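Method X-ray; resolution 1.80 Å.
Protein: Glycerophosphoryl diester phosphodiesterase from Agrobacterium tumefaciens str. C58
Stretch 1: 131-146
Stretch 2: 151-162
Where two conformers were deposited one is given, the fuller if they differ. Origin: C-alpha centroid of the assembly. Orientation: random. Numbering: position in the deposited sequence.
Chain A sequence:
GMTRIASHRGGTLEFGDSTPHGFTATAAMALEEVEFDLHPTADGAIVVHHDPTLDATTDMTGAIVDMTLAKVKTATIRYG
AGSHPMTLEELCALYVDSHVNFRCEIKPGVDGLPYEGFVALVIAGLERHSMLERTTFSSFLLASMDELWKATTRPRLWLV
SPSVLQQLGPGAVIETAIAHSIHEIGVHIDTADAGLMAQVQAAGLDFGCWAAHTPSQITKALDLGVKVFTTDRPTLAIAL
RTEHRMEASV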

# COMPACT_ATOMS: atom_id res chain seq x y z
N MSE A 131 11.15 1.87 -12.15
CA MSE A 131 10.73 1.38 -10.84
C MSE A 131 9.84 0.14 -10.92
O MSE A 131 9.52 -0.43 -9.87
CB MSE A 131 10.04 2.48 -10.04
CG MSE A 131 10.96 3.61 -9.62
SE MSE A 131 12.35 2.98 -8.40
CE MSE A 131 11.26 2.35 -6.94
N LEU A 132 9.43 -0.32 -12.11
CA LEU A 132 8.53 -1.46 -12.21
C LEU A 132 9.10 -2.69 -11.53
O LEU A 132 8.40 -3.39 -10.82
CB LEU A 132 8.22 -1.84 -13.66
CG LEU A 132 7.14 -2.92 -13.87
CD1 LEU A 132 5.82 -2.53 -13.20
CD2 LEU A 132 6.94 -3.22 -15.37
N GLU A 133 10.38 -2.96 -11.78
CA GLU A 133 11.03 -4.15 -11.22
C GLU A 133 11.25 -4.07 -9.72
O GLU A 133 11.67 -5.06 -9.12
CB GLU A 133 12.35 -4.45 -11.95
CG GLU A 133 12.15 -4.75 -13.46
CD GLU A 133 10.98 -5.74 -13.73
OE1 GLU A 133 10.97 -6.87 -13.17
OE2 GLU A 133 10.07 -5.36 -14.50
N ARG A 134 10.96 -2.92 -9.13
CA ARG A 134 10.99 -2.78 -7.69
C ARG A 134 9.61 -2.58 -7.10
O ARG A 134 9.48 -2.07 -6.00
CB ARG A 134 11.88 -1.62 -7.30
CG ARG A 134 13.35 -1.81 -7.70
CD ARG A 134 14.17 -0.53 -7.54
NE ARG A 134 14.04 0.11 -6.24
CZ ARG A 134 14.51 1.31 -5.93
NH1 ARG A 134 15.18 2.03 -6.83
NH2 ARG A 134 14.31 1.78 -4.72
N THR A 135 8.57 -3.00 -7.81
CA THR A 135 7.21 -2.76 -7.35
C THR A 135 6.42 -4.06 -7.13
O THR A 135 6.51 -5.02 -7.92
CB THR A 135 6.43 -1.87 -8.36
OG1 THR A 135 7.09 -0.61 -8.47
CG2 THR A 135 4.98 -1.61 -7.89
N THR A 136 5.69 -4.08 -6.01
CA THR A 136 4.63 -5.06 -5.73
C THR A 136 3.31 -4.30 -5.84
O THR A 136 3.22 -3.17 -5.38
CB THR A 136 4.77 -5.63 -4.29
OG1 THR A 136 5.86 -6.56 -4.25
CG2 THR A 136 3.50 -6.33 -3.82
N PHE A 137 2.29 -4.93 -6.42
CA PHE A 137 1.01 -4.28 -6.59
C PHE A 137 -0.03 -4.87 -5.65
O PHE A 137 -0.06 -6.08 -5.42
CB PHE A 137 0.48 -4.43 -8.03
CG PHE A 137 1.32 -3.72 -9.04
CD1 PHE A 137 1.09 -2.38 -9.34
CD2 PHE A 137 2.32 -4.39 -9.72
CE1 PHE A 137 1.85 -1.73 -10.29
CE2 PHE A 137 3.12 -3.73 -10.67
CZ PHE A 137 2.85 -2.41 -10.97
N SER A 138 -0.93 -4.02 -5.17
CA SER A 138 -1.97 -4.47 -4.25
C SER A 138 -3.30 -3.81 -4.66
O SER A 138 -3.27 -2.80 -5.33
CB SER A 138 -1.65 -4.03 -2.83
OG SER A 138 -1.62 -2.62 -2.71
N SER A 139 -4.42 -4.41 -4.28
CA SER A 139 -5.73 -3.79 -4.49
C SER A 139 -6.73 -4.51 -3.67
O SER A 139 -6.56 -5.71 -3.43
CB SER A 139 -6.16 -3.93 -5.95
OG SER A 139 -7.33 -3.20 -6.21
N PHE A 140 -7.80 -3.81 -3.25
CA PHE A 140 -8.96 -4.50 -2.66
C PHE A 140 -9.86 -5.10 -3.74
O PHE A 140 -10.71 -5.94 -3.42
CB PHE A 140 -9.80 -3.54 -1.84
CG PHE A 140 -9.23 -3.22 -0.49
CD1 PHE A 140 -8.33 -2.17 -0.33
CD2 PHE A 140 -9.57 -3.97 0.62
CE1 PHE A 140 -7.82 -1.86 0.92
CE2 PHE A 140 -9.04 -3.66 1.87
CZ PHE A 140 -8.18 -2.60 2.00
N LEU A 141 -9.72 -4.64 -4.99
CA LEU A 141 -10.62 -5.00 -6.08
C LEU A 141 -10.10 -6.13 -6.94
O LEU A 141 -9.04 -6.05 -7.55
CB LEU A 141 -10.95 -3.80 -6.97
CG LEU A 141 -12.07 -2.85 -6.54
CD1 LEU A 141 -11.76 -2.23 -5.21
CD2 LEU A 141 -12.34 -1.74 -7.56
N LEU A 142 -10.86 -7.21 -6.98
CA LEU A 142 -10.51 -8.36 -7.82
C LEU A 142 -10.47 -8.00 -9.30
O LEU A 142 -9.68 -8.57 -10.05
CB LEU A 142 -11.49 -9.52 -7.63
CG LEU A 142 -11.30 -10.35 -6.38
CD1 LEU A 142 -12.36 -11.49 -6.43
CD2 LEU A 142 -9.88 -10.90 -6.26
N ALA A 143 -11.31 -7.07 -9.75
CA ALA A 143 -11.25 -6.65 -11.15
C ALA A 143 -9.86 -6.12 -11.46
O ALA A 143 -9.32 -6.39 -12.53
CB ALA A 143 -12.30 -5.51 -11.45
N SER A 144 -9.33 -5.33 -10.52
CA SER A 144 -8.01 -4.74 -10.67
C SER A 144 -6.91 -5.81 -10.51
O SER A 144 -5.90 -5.75 -11.18
CB SER A 144 -7.81 -3.58 -9.68
OG SER A 144 -8.75 -2.54 -9.89
N MSE A 145 -7.14 -6.81 -9.66
CA MSE A 145 -6.19 -7.92 -9.54
C MSE A 145 -6.13 -8.70 -10.85
O MSE A 145 -5.06 -9.15 -11.28
CB MSE A 145 -6.62 -8.84 -8.41
CG MSE A 145 -6.66 -8.18 -7.03
SE MSE A 145 -4.92 -7.59 -6.38
CE MSE A 145 -4.51 -6.11 -7.31
N ASP A 146 -7.28 -8.88 -11.48
CA ASP A 146 -7.35 -9.55 -12.77
C ASP A 146 -6.61 -8.78 -13.85
O ASP A 146 -5.91 -9.36 -14.68
CB ASP A 146 -8.82 -9.86 -13.16
CG ASP A 146 -9.44 -10.93 -12.29
OD1 ASP A 146 -8.72 -11.54 -11.46
OD2 ASP A 146 -10.67 -11.19 -12.44
N ALA A 151 -1.40 -7.90 -17.12
CA ALA A 151 -0.49 -6.82 -17.49
C ALA A 151 0.95 -6.91 -16.99
O ALA A 151 1.83 -6.28 -17.58
CB ALA A 151 -1.06 -5.49 -17.02
N THR A 152 1.20 -7.60 -15.89
CA THR A 152 2.54 -7.58 -15.30
C THR A 152 2.84 -8.89 -14.63
O THR A 152 1.93 -9.59 -14.17
CB THR A 152 2.72 -6.40 -14.28
OG1 THR A 152 4.08 -6.33 -13.86
CG2 THR A 152 1.81 -6.53 -13.04
N THR A 153 4.13 -9.23 -14.62
CA THR A 153 4.63 -10.39 -13.94
C THR A 153 5.09 -10.02 -12.53
O THR A 153 5.53 -10.90 -11.80
CB THR A 153 5.82 -10.99 -14.70
OG1 THR A 153 6.78 -9.95 -14.91
CG2 THR A 153 5.34 -11.51 -16.03
N ARG A 154 4.99 -8.74 -12.15
CA ARG A 154 5.34 -8.31 -10.80
C ARG A 154 4.45 -8.96 -9.74
O ARG A 154 3.33 -9.34 -10.05
CB ARG A 154 5.30 -6.78 -10.66
CG ARG A 154 6.32 -6.02 -11.57
CD ARG A 154 7.75 -6.49 -11.31
NE ARG A 154 8.09 -6.35 -9.90
CZ ARG A 154 9.07 -7.00 -9.26
NH1 ARG A 154 9.87 -7.84 -9.88
NH2 ARG A 154 9.24 -6.80 -7.97
N PRO A 155 4.94 -9.09 -8.51
CA PRO A 155 4.11 -9.70 -7.49
C PRO A 155 2.86 -8.88 -7.23
O PRO A 155 2.91 -7.67 -7.30
CB PRO A 155 5.00 -9.70 -6.26
CG PRO A 155 6.41 -9.58 -6.79
CD PRO A 155 6.25 -8.70 -7.97
N ARG A 156 1.76 -9.59 -6.93
CA ARG A 156 0.46 -9.01 -6.60
C ARG A 156 -0.02 -9.55 -5.25
O ARG A 156 0.24 -10.72 -4.92
CB ARG A 156 -0.58 -9.39 -7.66
CG ARG A 156 -0.34 -8.84 -9.06
CD ARG A 156 -1.03 -9.69 -10.16
NE ARG A 156 -0.37 -11.00 -10.38
CZ ARG A 156 -0.90 -12.20 -10.10
NH1 ARG A 156 -2.13 -12.33 -9.65
NH2 ARG A 156 -0.18 -13.30 -10.31
N LEU A 157 -0.75 -8.72 -4.51
CA LEU A 157 -1.42 -9.18 -3.30
C LEU A 157 -2.82 -8.56 -3.21
O LEU A 157 -2.99 -7.38 -3.48
CB LEU A 157 -0.61 -8.93 -2.03
CG LEU A 157 -0.55 -7.54 -1.43
CD1 LEU A 157 -1.64 -7.32 -0.43
CD2 LEU A 157 0.79 -7.24 -0.77
N TRP A 158 -3.77 -9.40 -2.80
CA TRP A 158 -5.17 -9.03 -2.66
C TRP A 158 -5.42 -8.60 -1.24
O TRP A 158 -5.18 -9.33 -0.27
CB TRP A 158 -6.06 -10.19 -3.06
CG TRP A 158 -7.53 -9.84 -3.01
CD1 TRP A 158 -8.11 -8.65 -3.25
CD2 TRP A 158 -8.59 -10.76 -2.69
NE1 TRP A 158 -9.48 -8.74 -3.08
CE2 TRP A 158 -9.79 -10.03 -2.72
CE3 TRP A 158 -8.63 -12.12 -2.39
CZ2 TRP A 158 -11.03 -10.62 -2.48
CZ3 TRP A 158 -9.84 -12.70 -2.14
CH2 TRP A 158 -11.03 -11.96 -2.19
N LEU A 159 -5.88 -7.36 -1.11
CA LEU A 159 -6.28 -6.78 0.16
C LEU A 159 -7.70 -7.18 0.44
O LEU A 159 -8.63 -6.87 -0.35
CB LEU A 159 -6.18 -5.27 0.09
CG LEU A 159 -4.75 -4.73 -0.14
CD1 LEU A 159 -4.77 -3.24 -0.56
CD2 LEU A 159 -3.96 -4.95 1.13
N VAL A 160 -7.87 -7.90 1.54
CA VAL A 160 -9.17 -8.49 1.95
C VAL A 160 -9.70 -7.71 3.15
O VAL A 160 -9.16 -7.79 4.28
CB VAL A 160 -8.98 -9.96 2.28
CG1 VAL A 160 -10.30 -10.61 2.78
CG2 VAL A 160 -8.43 -10.73 1.04
N SER A 161 -10.75 -6.92 2.93
CA SER A 161 -11.33 -6.08 3.97
C SER A 161 -11.99 -6.92 5.07
O SER A 161 -12.40 -8.06 4.82
CB SER A 161 -12.38 -5.16 3.38
OG SER A 161 -13.45 -5.94 2.86
N PRO A 162 -12.10 -6.36 6.29
CA PRO A 162 -12.84 -7.07 7.35
C PRO A 162 -14.23 -7.60 6.90
O PRO A 162 -14.58 -8.73 7.24
CB PRO A 162 -12.91 -6.03 8.49
CG PRO A 162 -11.57 -5.27 8.30
CD PRO A 162 -11.50 -5.11 6.78
O HOH W 1 9.23 -8.94 -13.19
O HOH W 2 -3.99 -10.75 -9.67

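Parallel β-strands rarely stand alone; side chains from the connecting segments usually cover the sheet they help to build, and this pair from a bacterial phosphodiesterase illustrates the principle. The apolar centre lies where the chain leaves strand 135-139. Phe140 lays one face of its ring on Leu159, whose CB sits 3.5 Å from the ring centroid and almost exactly on the ring normal, a CH-π contact; Phe140 CE1 also meets Leu159 CD1 at 3.7 Å. On the opposite side of the strands, a second such contact forms at Trp158, where Leu142 CD2 lies over the face of the indole, 3.6 Å from Trp158 CE2. Selenomethionine Met145, one turn of helix further on, points its CB toward the strand, placing SE 4.0 Å from Trp158 CA and CG 4.1 Å from Trp158 CD1. Helix 142-146 runs antiparallel to strand 156-160, with axes 9.3 Å apart; Leu142 and Met145, three residues apart, lie on the same side of the helix and both reach the tryptophan.

Between these two layers, the strands run parallel, their axes crossing at -25° and approaching to 4.7 Å. Side chains alternate between faces: Phe137, Arg156, Ser139 and Trp158 share one, Ser138 and Leu157 the other. The hydrogen-bond ladder follows the staggered pattern of parallel sheets, in which a residue on one strand bonds to the two neighbours of its partner. Phe137 N donates to Pro155 O (2.9 Å), and Phe137 O accepts from Leu157 N (2.9 Å). Ser139 repeats the motif: its N makes a weak bond to Leu157 O (3.4 Å), while its O accepts from Leu159 N at 2.9 Å. Between these rungs, CA-H···O contacts such as Ser138 CA to Leu157 O (3.2 Å) use the remaining edges of the carbonyls. The indole extends the ladder: Trp158 NE1 donates to Phe140 O at 3.1 Å, so one side chain offers an apolar face to Leu142 and a polar edge to the backbone.

At the other end, Arg154 marks the passage to the polar edge. Its aliphatic part is apolar in its contacts, with CB 3.7 Å from Phe137 CE2 at the ring edge and CG 3.9 Å from Leu132 CD1. Its guanidinium turns to the backbone: NE and NH2 both donate to Thr135 O, at 2.9 and 3.3 Å. Outermost, Arg154 NH1 and Glu133 OE1 form a long salt bridge of 3.6 Å, and a water links Glu133 OE1 (2.7 Å) to Thr153 OG1 (3.2 Å). Another water joins Met145 O to Arg156 NH1.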